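Putative hydantoin racemase (Klebsiella pneumoniae subsp. pneumoniae, PDB 3QVL) racemises allantoin and probably also interconverts the D and L forms of other 5-monosubstituted hydantoins. Local coordinates at residues Val2-Ile7 with Met210-Val215; Ala21-Val26 with Ala206-Val211; Pro81-Ala86 with Gly92-Ile97; His103-Thr106 with Arg111-Ile114. All coordinates share one frame; numbering follows the deposited sequence.

Interactions 1 and 2 use adjacent turns of helix 203-216 and share Met210 and Val211: the first sets this helix against strand 2-7, the second against helix 13-26. Interaction 3 lies on the same sheet as strand 2-7, at its edge strand 94-96, which touches helix 203-216 through Ile95. Interaction 4 lies on the other sheet, about 20 Å from interaction 3 between centres, and reaches interactions 1 and 2 where Met104 meets Met210. Interactions 2, 3 and 4 are buried, whereas interaction 1 runs from buried Ile4 to a more exposed margin at Val2 and Val215. Apolar packing dominates throughout; among the four, a hydrogen bond joins the paired segments in interaction 2 alone.

Interaction 1 (Val2-Ile7 with Met210-Val215); sequences VRIQVI and MVESLV
Ile4 of strand 2-7 meets Val211 and Glu212 of helix 203-216, and its branches can be followed outward from CB. Ile4 CG2 lies 4.0 Å from Val211 CG1. The other branch, with CG1 beside the backbone N (chi1 -55°), comes closer: Ile4 CG1 lies 3.7 Å from Val211 CG1, the two side chains reaching toward each other tip to tip. At the end of the branch, Ile4 CD1 touches both Val211 CG1, at 3.8 Å, and the aliphatic part of Glu212. Ile4 CD1 lies 3.6 Å from Glu212 CG, with the two side chains crossing at about a right angle. This is helix-on-sheet packing of a parallel alpha/beta fold, and the short segments run at 141° to each other with their axes 9.7 Å apart. Strand 2-7 is an inner strand between 31-36 and 72-75, and Val74 of strand 72-75 also touches both Ile4 and Val211. The carboxylate of Glu212 extends past the apolar contact: OE1 forms a salt bridge with Lys209, while OE2 is hydrogen-bonded to Thr31 OG1 and Ala28 N. These bonds hold the carboxylate of the side chain whose CG borders Ile4. One turn of helix beyond Val211, Val2 CG2 and Val215 CG1 make a looser contact at 4.3 Å, where both residues are partly exposed.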
loop_
_atom_site.group_PDB
_atom_site.type_symbol
_atom_site.label_atom_id
_atom_site.label_comp_id
_atom_site.label_asym_id
_atom_site.label_seq_id
_atom_site.Cartn_x
_atom_site.Cartn_y
_atom_site.Cartn_z
ATOM N N VAL A 2 -35.860 -18.289 8.735
ATOM C CA VAL A 2 -34.488 -18.186 8.244
ATOM C C VAL A 2 -33.625 -19.237 8.940
ATOM O O VAL A 2 -33.574 -19.293 10.169
ATOM C CB VAL A 2 -33.892 -16.769 8.471
ATOM C CG1 VAL A 2 -32.461 -16.686 7.950
ATOM C CG2 VAL A 2 -34.759 -15.703 7.805
ATOM N N ARG A 3 -32.960 -20.074 8.150
ATOM C CA ARG A 3 -32.088 -21.106 8.699
ATOM C C ARG A 3 -30.637 -20.842 8.317
ATOM O O ARG A 3 -30.301 -20.746 7.134
ATOM C CB ARG A 3 -32.528 -22.496 8.239
ATOM C CG ARG A 3 -33.880 -22.939 8.789
ATOM C CD ARG A 3 -34.166 -24.383 8.422
ATOM N NE ARG A 3 -34.276 -24.563 6.976
ATOM C CZ ARG A 3 -33.891 -25.653 6.318
ATOM N NH1 ARG A 3 -33.354 -26.680 6.967
ATOM N NH2 ARG A 3 -34.036 -25.711 5.003
ATOM N N ILE A 4 -29.789 -20.711 9.334
ATOM C CA ILE A 4 -28.371 -20.421 9.137
ATOM C C ILE A 4 -27.516 -21.566 9.667
ATOM O O ILE A 4 -27.593 -21.920 10.846
ATOM C CB ILE A 4 -27.952 -19.090 9.817
ATOM C CG1 ILE A 4 -28.835 -17.935 9.329
ATOM C CG2 ILE A 4 -26.469 -18.794 9.563
ATOM C CD1 ILE A 4 -28.685 -16.655 10.127
ATOM N N GLN A 5 -26.710 -22.142 8.780
ATOM C CA GLN A 5 -25.780 -23.197 9.149
ATOM C C GLN A 5 -24.487 -22.577 9.667
ATOM O O GLN A 5 -23.743 -21.949 8.912
ATOM C CB GLN A 5 -25.498 -24.105 7.949
ATOM C CG GLN A 5 -24.708 -25.363 8.288
ATOM C CD GLN A 5 -24.171 -26.073 7.060
ATOM O OE1 GLN A 5 -23.709 -25.441 6.109
ATOM N NE2 GLN A 5 -24.222 -27.400 7.079
ATOM N N VAL A 6 -24.233 -22.744 10.962
ATOM C CA VAL A 6 -23.007 -22.237 11.570
ATOM C C VAL A 6 -22.005 -23.384 11.694
ATOM O O VAL A 6 -22.172 -24.289 12.517
ATOM C CB VAL A 6 -23.271 -21.564 12.940
ATOM C CG1 VAL A 6 -21.994 -20.946 13.486
ATOM C CG2 VAL A 6 -24.351 -20.492 12.812
ATOM N N ILE A 7 -20.972 -23.336 10.857
ATOM C CA ILE A 7 -20.002 -24.421 10.754
ATOM C C ILE A 7 -18.751 -24.148 11.579
ATOM O O ILE A 7 -18.006 -23.209 11.298
ATOM C CB ILE A 7 -19.578 -24.677 9.282
ATOM C CG1 ILE A 7 -20.804 -24.838 8.377
ATOM C CG2 ILE A 7 -18.653 -25.901 9.189
ATOM C CD1 ILE A 7 -20.500 -24.691 6.898
ATOM N N MET A 210 -24.766 -10.799 9.965
ATOM C CA MET A 210 -24.446 -10.479 8.570
ATOM C C MET A 210 -25.249 -11.337 7.596
ATOM O O MET A 210 -25.760 -10.830 6.595
ATOM C CB MET A 210 -22.943 -10.612 8.292
ATOM C CG MET A 210 -22.054 -9.576 8.984
ATOM S SD MET A 210 -22.554 -7.852 8.757
ATOM C CE MET A 210 -23.559 -7.595 10.224
ATOM N N VAL A 211 -25.357 -12.630 7.899
ATOM C CA VAL A 211 -26.166 -13.551 7.099
ATOM C C VAL A 211 -27.635 -13.119 7.115
ATOM O O VAL A 211 -28.263 -13.015 6.061
ATOM C CB VAL A 211 -26.023 -15.023 7.572
ATOM C CG1 VAL A 211 -26.969 -15.933 6.799
ATOM C CG2 VAL A 211 -24.589 -15.505 7.406
ATOM N N GLU A 212 -28.161 -12.852 8.311
ATOM C CA GLU A 212 -29.535 -12.366 8.476
ATOM C C GLU A 212 -29.782 -11.083 7.687
ATOM O O GLU A 212 -30.827 -10.932 7.051
ATOM C CB GLU A 212 -29.854 -12.126 9.952
ATOM C CG GLU A 212 -30.097 -13.390 10.762
ATOM C CD GLU A 212 -30.283 -13.115 12.243
ATOM O OE1 GLU A 212 -29.825 -12.057 12.720
ATOM O OE2 GLU A 212 -30.886 -13.958 12.935
ATOM N N SER A 213 -28.813 -10.170 7.734
ATOM C CA SER A 213 -28.892 -8.902 7.013
ATOM C C SER A 213 -28.944 -9.105 5.500
ATOM O O SER A 213 -29.803 -8.535 4.828
ATOM C CB SER A 213 -27.719 -7.994 7.387
ATOM O OG SER A 213 -27.775 -7.635 8.756
ATOM N N LEU A 214 -28.034 -9.927 4.978
ATOM C CA LEU A 214 -27.974 -10.210 3.543
ATOM C C LEU A 214 -29.240 -10.898 3.030
ATOM O O LEU A 214 -29.724 -10.581 1.941
ATOM C CB LEU A 214 -26.725 -11.032 3.198
ATOM C CG LEU A 214 -25.381 -10.293 3.260
ATOM C CD1 LEU A 214 -24.222 -11.275 3.320
ATOM C CD2 LEU A 214 -25.210 -9.327 2.090
ATOM N N VAL A 215 -29.771 -11.830 3.820
ATOM C CA VAL A 215 -31.015 -12.532 3.483
ATOM C C VAL A 215 -32.200 -11.559 3.434
ATOM O O VAL A 215 -33.029 -11.626 2.522
ATOM C CB VAL A 215 -31.291 -13.715 4.459
ATOM C CG1 VAL A 215 -32.703 -14.270 4.281
ATOM C CG2 VAL A 215 -30.263 -14.823 4.257
#

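Interaction 2 (Ala21-Val26 with Ala206-Val211); sequences AAARAV and AAVKMV
The backbones of helices 13-26 and 203-216 come nearest at Ala23 and Val208, whose CA atoms are 6.3 Å apart, and lie farther apart at Val26 and Lys209. The small side chain of Ala23 permits the close approach: Ala23 CB touches CG2 of Val208 at 3.7 Å, while Val208 CG1 lies near Ala23 O. Ile33 of strand 31-36 packs against both Ala23 and Val208, so this pair sits over the sheet. At the other end Lys209 follows a folded path. Bends at chi2 and chi3 carry its chain obliquely across Val26, Lys209 CD passing 4.1 Å from Val26 CG2. The ammonium then donates to the main chain of Val26, with Lys209 NZ 2.9 Å from Val26 O. The C=O...N angle is 158°, and the donor is tilted only 19° from the carbonyl plane. Lys209 NZ also forms a salt bridge with Glu212 OE1, one turn farther along its own helix. The ammonium of the buried Lys209 is thus held by a carboxylate and a main-chain carbonyl, and its positive charge probably interacts favourably with the carbonyl groups near the C-terminal part of helix 13-26.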
loop_
_atom_site.group_PDB
_atom_site.type_symbol
_atom_site.label_atom_id
_atom_site.label_comp_id
_atom_site.label_asym_id
_atom_site.label_seq_id
_atom_site.Cartn_x
_atom_site.Cartn_y
_atom_site.Cartn_z
ATOM N N ALA A 21 -23.935 -21.749 20.973
ATOM C CA ALA A 21 -24.540 -20.940 22.031
ATOM C C ALA A 21 -24.460 -19.443 21.730
ATOM O O ALA A 21 -25.424 -18.709 21.951
ATOM C CB ALA A 21 -23.896 -21.250 23.379
ATOM N N ALA A 22 -23.311 -19.003 21.218
ATOM C CA ALA A 22 -23.106 -17.599 20.857
ATOM C C ALA A 22 -23.988 -17.181 19.681
ATOM O O ALA A 22 -24.497 -16.058 19.649
ATOM C CB ALA A 22 -21.645 -17.339 20.543
ATOM N N ALA A 23 -24.166 -18.094 18.728
ATOM C CA ALA A 23 -24.988 -17.854 17.545
ATOM C C ALA A 23 -26.474 -17.722 17.887
ATOM O O ALA A 23 -27.157 -16.832 17.375
ATOM C CB ALA A 23 -24.771 -18.957 16.518
ATOM N N ARG A 24 -26.962 -18.607 18.756
ATOM C CA ARG A 24 -28.370 -18.614 19.164
ATOM C C ARG A 24 -28.737 -17.429 20.054
ATOM O O ARG A 24 -29.878 -16.964 20.033
ATOM C CB ARG A 24 -28.724 -19.922 19.876
ATOM C CG ARG A 24 -28.827 -21.130 18.958
ATOM C CD ARG A 24 -29.385 -22.348 19.687
ATOM N NE ARG A 24 -28.557 -22.739 20.827
ATOM C CZ ARG A 24 -27.544 -23.602 20.769
ATOM N NH1 ARG A 24 -26.858 -23.884 21.867
ATOM N NH2 ARG A 24 -27.214 -24.185 19.622
ATOM N N ALA A 25 -27.765 -16.949 20.828
ATOM C CA ALA A 25 -27.977 -15.854 21.778
ATOM C C ALA A 25 -28.350 -14.528 21.112
ATOM O O ALA A 25 -29.044 -13.705 21.712
ATOM C CB ALA A 25 -26.747 -15.675 22.662
ATOM N N VAL A 26 -27.895 -14.331 19.876
ATOM C CA VAL A 26 -28.131 -13.076 19.153
ATOM C C VAL A 26 -29.079 -13.227 17.960
ATOM O O VAL A 26 -29.439 -12.235 17.319
ATOM C CB VAL A 26 -26.805 -12.426 18.670
ATOM C CG1 VAL A 26 -25.890 -12.118 19.850
ATOM C CG2 VAL A 26 -26.107 -13.316 17.647
ATOM N N ALA A 206 -21.504 -11.874 15.183
ATOM C CA ALA A 206 -21.454 -10.877 14.113
ATOM C C ALA A 206 -21.780 -11.471 12.743
ATOM O O ALA A 206 -22.527 -10.872 11.966
ATOM C CB ALA A 206 -20.092 -10.195 14.088
ATOM N N ALA A 207 -21.228 -12.651 12.460
ATOM C CA ALA A 207 -21.449 -13.333 11.184
ATOM C C ALA A 207 -22.903 -13.764 11.013
ATOM O O ALA A 207 -23.450 -13.680 9.912
ATOM C CB ALA A 207 -20.516 -14.526 11.041
ATOM N N VAL A 208 -23.516 -14.217 12.105
ATOM C CA VAL A 208 -24.938 -14.570 12.118
ATOM C C VAL A 208 -25.783 -13.366 11.699
ATOM O O VAL A 208 -26.684 -13.492 10.865
ATOM C CB VAL A 208 -25.382 -15.113 13.506
ATOM C CG1 VAL A 208 -26.904 -15.208 13.609
ATOM C CG2 VAL A 208 -24.752 -16.475 13.766
ATOM N N LYS A 209 -25.467 -12.201 12.261
ATOM C CA LYS A 209 -26.186 -10.967 11.940
ATOM C C LYS A 209 -25.958 -10.522 10.496
ATOM O O LYS A 209 -26.853 -9.944 9.878
ATOM C CB LYS A 209 -25.819 -9.837 12.912
ATOM C CG LYS A 209 -26.029 -10.143 14.406
ATOM C CD LYS A 209 -27.374 -10.803 14.725
ATOM C CE LYS A 209 -28.535 -9.825 14.668
ATOM N NZ LYS A 209 -29.825 -10.514 14.969
ATOM N N MET A 210 -24.766 -10.799 9.965
ATOM C CA MET A 210 -24.446 -10.479 8.570
ATOM C C MET A 210 -25.249 -11.337 7.596
ATOM O O MET A 210 -25.760 -10.830 6.595
ATOM C CB MET A 210 -22.943 -10.612 8.292
ATOM C CG MET A 210 -22.054 -9.576 8.984
ATOM S SD MET A 210 -22.554 -7.852 8.757
ATOM C CE MET A 210 -23.559 -7.595 10.224
ATOM N N VAL A 211 -25.357 -12.630 7.899
ATOM C CA VAL A 211 -26.166 -13.551 7.099
ATOM C C VAL A 211 -27.635 -13.119 7.115
ATOM O O VAL A 211 -28.263 -13.015 6.061
ATOM C CB VAL A 211 -26.023 -15.023 7.572
ATOM C CG1 VAL A 211 -26.969 -15.933 6.799
ATOM C CG2 VAL A 211 -24.589 -15.505 7.406
#

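Interaction 3 (Pro81-Ala86 with Gly92-Ile97); sequences PGLLAA and GPVIGI
Leu83 meets strand 94-96 from the first turn of helix 83-89, just after Gly82, the N-cap, whose O accepts a bond from Ala86 N at 2.8 Å. In Leu83, CG is anti to the backbone N (chi1 -180°), and together with chi2 of 66° this places CD1 over the main chain of the strand. Leu83 CD1 lies 3.6 Å from both Val94 O and Gly96 N, packing directly on the backbone. The same Leu83 CD1 also meets Val94 CG1 at 4.1 Å. At Ala86, one turn on, the contact passes to Val94 alone: Ala86 CB packs on Val94 CG1 at 3.8 Å, while Val94 CG2 rests near Ala86 O. The polar atoms beneath Leu83 have partners of their own: Val94 O is bonded by Arg87 NE, and Gly96 N by Glu99 OE1 at the start of helix 97-108. Strand 72-75, helix 83-89 and strand 94-96 form a beta-alpha-beta unit, in which Val94 also touches His73 and Ile75 of the neighbouring parallel strand. Helix 48-68 flanks helix 83-89 at Ala85 and Ala86, while Ile95 points away from helix 83-89, to the side where helix 203-216 packs.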
loop_
_atom_site.group_PDB
_atom_site.type_symbol
_atom_site.label_atom_id
_atom_site.label_comp_id
_atom_site.label_asym_id
_atom_site.label_seq_id
_atom_site.Cartn_x
_atom_site.Cartn_y
_atom_site.Cartn_z
ATOM N N PRO A 81 -11.230 -20.483 7.128
ATOM C CA PRO A 81 -10.721 -21.450 6.155
ATOM C C PRO A 81 -11.755 -21.834 5.101
ATOM O O PRO A 81 -12.914 -22.110 5.430
ATOM C CB PRO A 81 -10.356 -22.664 7.019
ATOM C CG PRO A 81 -11.215 -22.551 8.212
ATOM C CD PRO A 81 -11.351 -21.080 8.470
ATOM N N GLY A 82 -11.323 -21.828 3.843
ATOM C CA GLY A 82 -12.167 -22.207 2.714
ATOM C C GLY A 82 -13.311 -21.255 2.416
ATOM O O GLY A 82 -14.320 -21.667 1.845
ATOM N N LEU A 83 -13.152 -19.984 2.784
ATOM C CA LEU A 83 -14.219 -18.990 2.624
ATOM C C LEU A 83 -14.679 -18.830 1.175
ATOM O O LEU A 83 -15.874 -18.927 0.888
ATOM C CB LEU A 83 -13.812 -17.631 3.216
ATOM C CG LEU A 83 -14.836 -16.488 3.124
ATOM C CD1 LEU A 83 -16.076 -16.758 3.974
ATOM C CD2 LEU A 83 -14.200 -15.161 3.511
ATOM N N LEU A 84 -13.732 -18.591 0.272
ATOM C CA LEU A 84 -14.060 -18.372 -1.138
ATOM C C LEU A 84 -14.488 -19.662 -1.837
ATOM O O LEU A 84 -15.330 -19.636 -2.737
ATOM C CB LEU A 84 -12.903 -17.685 -1.873
ATOM C CG LEU A 84 -12.508 -16.287 -1.369
ATOM C CD1 LEU A 84 -11.400 -15.691 -2.222
ATOM C CD2 LEU A 84 -13.707 -15.342 -1.316
ATOM N N ALA A 85 -13.907 -20.782 -1.408
ATOM C CA ALA A 85 -14.316 -22.107 -1.876
ATOM C C ALA A 85 -15.770 -22.382 -1.498
ATOM O O ALA A 85 -16.544 -22.894 -2.311
ATOM C CB ALA A 85 -13.402 -23.179 -1.300
ATOM N N ALA A 86 -16.129 -22.026 -0.266
ATOM C CA ALA A 86 -17.491 -22.186 0.244
ATOM C C ALA A 86 -18.488 -21.304 -0.501
ATOM O O ALA A 86 -19.616 -21.723 -0.765
ATOM C CB ALA A 86 -17.536 -21.891 1.737
ATOM N N GLY A 92 -26.581 -19.631 -0.854
ATOM C CA GLY A 92 -26.715 -18.601 0.172
ATOM C C GLY A 92 -25.361 -18.024 0.548
ATOM O O GLY A 92 -24.330 -18.660 0.310
ATOM N N PRO A 93 -25.351 -16.813 1.136
ATOM C CA PRO A 93 -24.097 -16.159 1.510
ATOM C C PRO A 93 -23.308 -16.935 2.566
ATOM O O PRO A 93 -23.898 -17.611 3.414
ATOM C CB PRO A 93 -24.557 -14.812 2.078
ATOM C CG PRO A 93 -25.971 -15.030 2.487
ATOM C CD PRO A 93 -26.522 -15.987 1.482
ATOM N N VAL A 94 -21.983 -16.842 2.486
ATOM C CA VAL A 94 -21.086 -17.467 3.455
ATOM C C VAL A 94 -20.220 -16.382 4.088
ATOM O O VAL A 94 -19.507 -15.661 3.386
ATOM C CB VAL A 94 -20.182 -18.547 2.809
ATOM C CG1 VAL A 94 -19.372 -19.272 3.874
ATOM C CG2 VAL A 94 -21.007 -19.548 2.008
ATOM N N ILE A 95 -20.293 -16.271 5.413
ATOM C CA ILE A 95 -19.559 -15.244 6.151
ATOM C C ILE A 95 -18.578 -15.877 7.135
ATOM O O ILE A 95 -18.952 -16.738 7.933
ATOM C CB ILE A 95 -20.521 -14.276 6.908
ATOM C CG1 ILE A 95 -21.616 -13.724 5.977
ATOM C CG2 ILE A 95 -19.745 -13.144 7.592
ATOM C CD1 ILE A 95 -21.111 -12.894 4.796
ATOM N N GLY A 96 -17.318 -15.452 7.063
ATOM C CA GLY A 96 -16.303 -15.883 8.019
ATOM C C GLY A 96 -16.387 -15.064 9.292
ATOM O O GLY A 96 -16.818 -13.908 9.264
ATOM N N ILE A 97 -15.977 -15.654 10.414
ATOM C CA ILE A 97 -16.060 -14.954 11.700
ATOM C C ILE A 97 -14.983 -13.881 11.887
ATOM O O ILE A 97 -15.229 -12.869 12.540
ATOM C CB ILE A 97 -16.129 -15.911 12.925
ATOM C CG1 ILE A 97 -14.864 -16.768 13.050
ATOM C CG2 ILE A 97 -17.397 -16.759 12.861
ATOM C CD1 ILE A 97 -14.599 -17.253 14.468
#

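Interaction 4 (His103-Thr106 with Arg111-Ile114); sequences HMAT and RFSI
Ala105 CB meets the Phe112 ring at its CG side, coming 3.6 Å from CD2 and 3.8 Å from CG. The methyl approaches obliquely. Thr106 makes a lighter contact in a different direction, with CG2 at the ring edge, 4.3 Å from Phe112 CE2 and near the ring plane. The rotation about the first side-chain bond of Phe112 (chi1 62°) places CG between the backbone N and the carbonyl carbon, bringing the ring to the helix. On the strand itself, Ile114 CG1 lies in plane at the ring edge. Val179 of the neighbouring strand 177-180 touches both Ala105 and Phe112. The geometry is that of a helix lying on a parallel sheet, and the chain passes here from one sheet to the other: helix 97-108 follows strand 94-96 of the first and packs against strand 112-116, an inner strand of the second. Thr106 is oriented by its hydroxyl, which donates to the carbonyl three residues back, OG1 to His103 O at 2.8 Å. The donor approaches at a C=O...O angle of 129°, tilted 33° from the carbonyl plane. Farther out, the hydroxyl is hydrogen-bonded to His103 NE2 of the second subunit, and the reciprocal bond joins His103 to Thr106 of that subunit. His103 ND1 bonds to Glu99 O on its own helix, and the His103 ring meets Phe134 edge-to-face.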
loop_
_atom_site.group_PDB
_atom_site.type_symbol
_atom_site.label_atom_id
_atom_site.label_comp_id
_atom_site.label_asym_id
_atom_site.label_seq_id
_atom_site.Cartn_x
_atom_site.Cartn_y
_atom_site.Cartn_z
ATOM N N HIS A 103 -15.140 -6.401 10.224
ATOM C CA HIS A 103 -16.134 -5.510 9.619
ATOM C C HIS A 103 -16.890 -4.702 10.674
ATOM O O HIS A 103 -17.051 -3.488 10.530
ATOM C CB HIS A 103 -17.119 -6.302 8.750
ATOM C CG HIS A 103 -16.649 -6.526 7.345
ATOM N ND1 HIS A 103 -15.671 -7.442 7.020
ATOM C CD2 HIS A 103 -17.037 -5.964 6.176
ATOM C CE1 HIS A 103 -15.469 -7.424 5.715
ATOM N NE2 HIS A 103 -16.285 -6.534 5.179
ATOM N N MET A 104 -17.339 -5.380 11.732
ATOM C CA MET A 104 -18.060 -4.732 12.831
ATOM C C MET A 104 -17.182 -3.754 13.603
ATOM O O MET A 104 -17.649 -2.693 14.022
ATOM C CB MET A 104 -18.645 -5.769 13.799
ATOM C CG MET A 104 -19.751 -6.657 13.232
ATOM S SD MET A 104 -21.234 -5.791 12.683
ATOM C CE MET A 104 -20.827 -5.476 10.968
ATOM N N ALA A 105 -15.913 -4.119 13.782
ATOM C CA ALA A 105 -14.956 -3.304 14.533
ATOM C C ALA A 105 -14.748 -1.922 13.923
ATOM O O ALA A 105 -14.630 -0.933 14.649
ATOM C CB ALA A 105 -13.628 -4.032 14.666
ATOM N N THR A 106 -14.717 -1.861 12.593
ATOM C CA THR A 106 -14.506 -0.602 11.877
ATOM C C THR A 106 -15.735 0.310 11.929
ATOM O O THR A 106 -15.651 1.497 11.603
ATOM C CB THR A 106 -14.105 -0.838 10.402
ATOM O OG1 THR A 106 -15.166 -1.514 9.714
ATOM C CG2 THR A 106 -12.825 -1.665 10.307
ATOM N N ARG A 111 -9.750 2.201 15.283
ATOM C CA ARG A 111 -8.816 1.079 15.217
ATOM C C ARG A 111 -9.137 0.026 16.272
ATOM O O ARG A 111 -9.678 0.342 17.335
ATOM C CB ARG A 111 -7.369 1.558 15.370
ATOM C CG ARG A 111 -6.885 2.495 14.263
ATOM C CD ARG A 111 -5.374 2.642 14.269
ATOM N NE ARG A 111 -4.872 3.142 15.547
ATOM C CZ ARG A 111 -3.593 3.136 15.910
ATOM N NH1 ARG A 111 -3.241 3.613 17.096
ATOM N NH2 ARG A 111 -2.663 2.655 15.093
ATOM N N PHE A 112 -8.798 -1.225 15.967
ATOM C CA PHE A 112 -9.045 -2.341 16.878
ATOM C C PHE A 112 -7.783 -3.154 17.150
ATOM O O PHE A 112 -6.822 -3.110 16.380
ATOM C CB PHE A 112 -10.158 -3.251 16.335
ATOM C CG PHE A 112 -9.836 -3.896 15.008
ATOM C CD1 PHE A 112 -9.154 -5.111 14.953
ATOM C CD2 PHE A 112 -10.225 -3.294 13.815
ATOM C CE1 PHE A 112 -8.858 -5.710 13.730
ATOM C CE2 PHE A 112 -9.934 -3.886 12.587
ATOM C CZ PHE A 112 -9.250 -5.096 12.545
ATOM N N SER A 113 -7.800 -3.894 18.255
ATOM C CA SER A 113 -6.745 -4.851 18.566
ATOM C C SER A 113 -7.303 -6.268 18.529
ATOM O O SER A 113 -8.437 -6.507 18.949
ATOM C CB SER A 113 -6.138 -4.560 19.938
ATOM O OG SER A 113 -5.484 -3.305 19.946
ATOM N N ILE A 114 -6.505 -7.201 18.017
ATOM C CA ILE A 114 -6.892 -8.610 17.967
ATOM C C ILE A 114 -6.249 -9.377 19.121
ATOM O O ILE A 114 -5.058 -9.219 19.397
ATOM C CB ILE A 114 -6.524 -9.266 16.604
ATOM C CG1 ILE A 114 -7.322 -8.618 15.464
ATOM C CG2 ILE A 114 -6.770 -10.782 16.634
ATOM C CD1 ILE A 114 -6.833 -8.977 14.067
#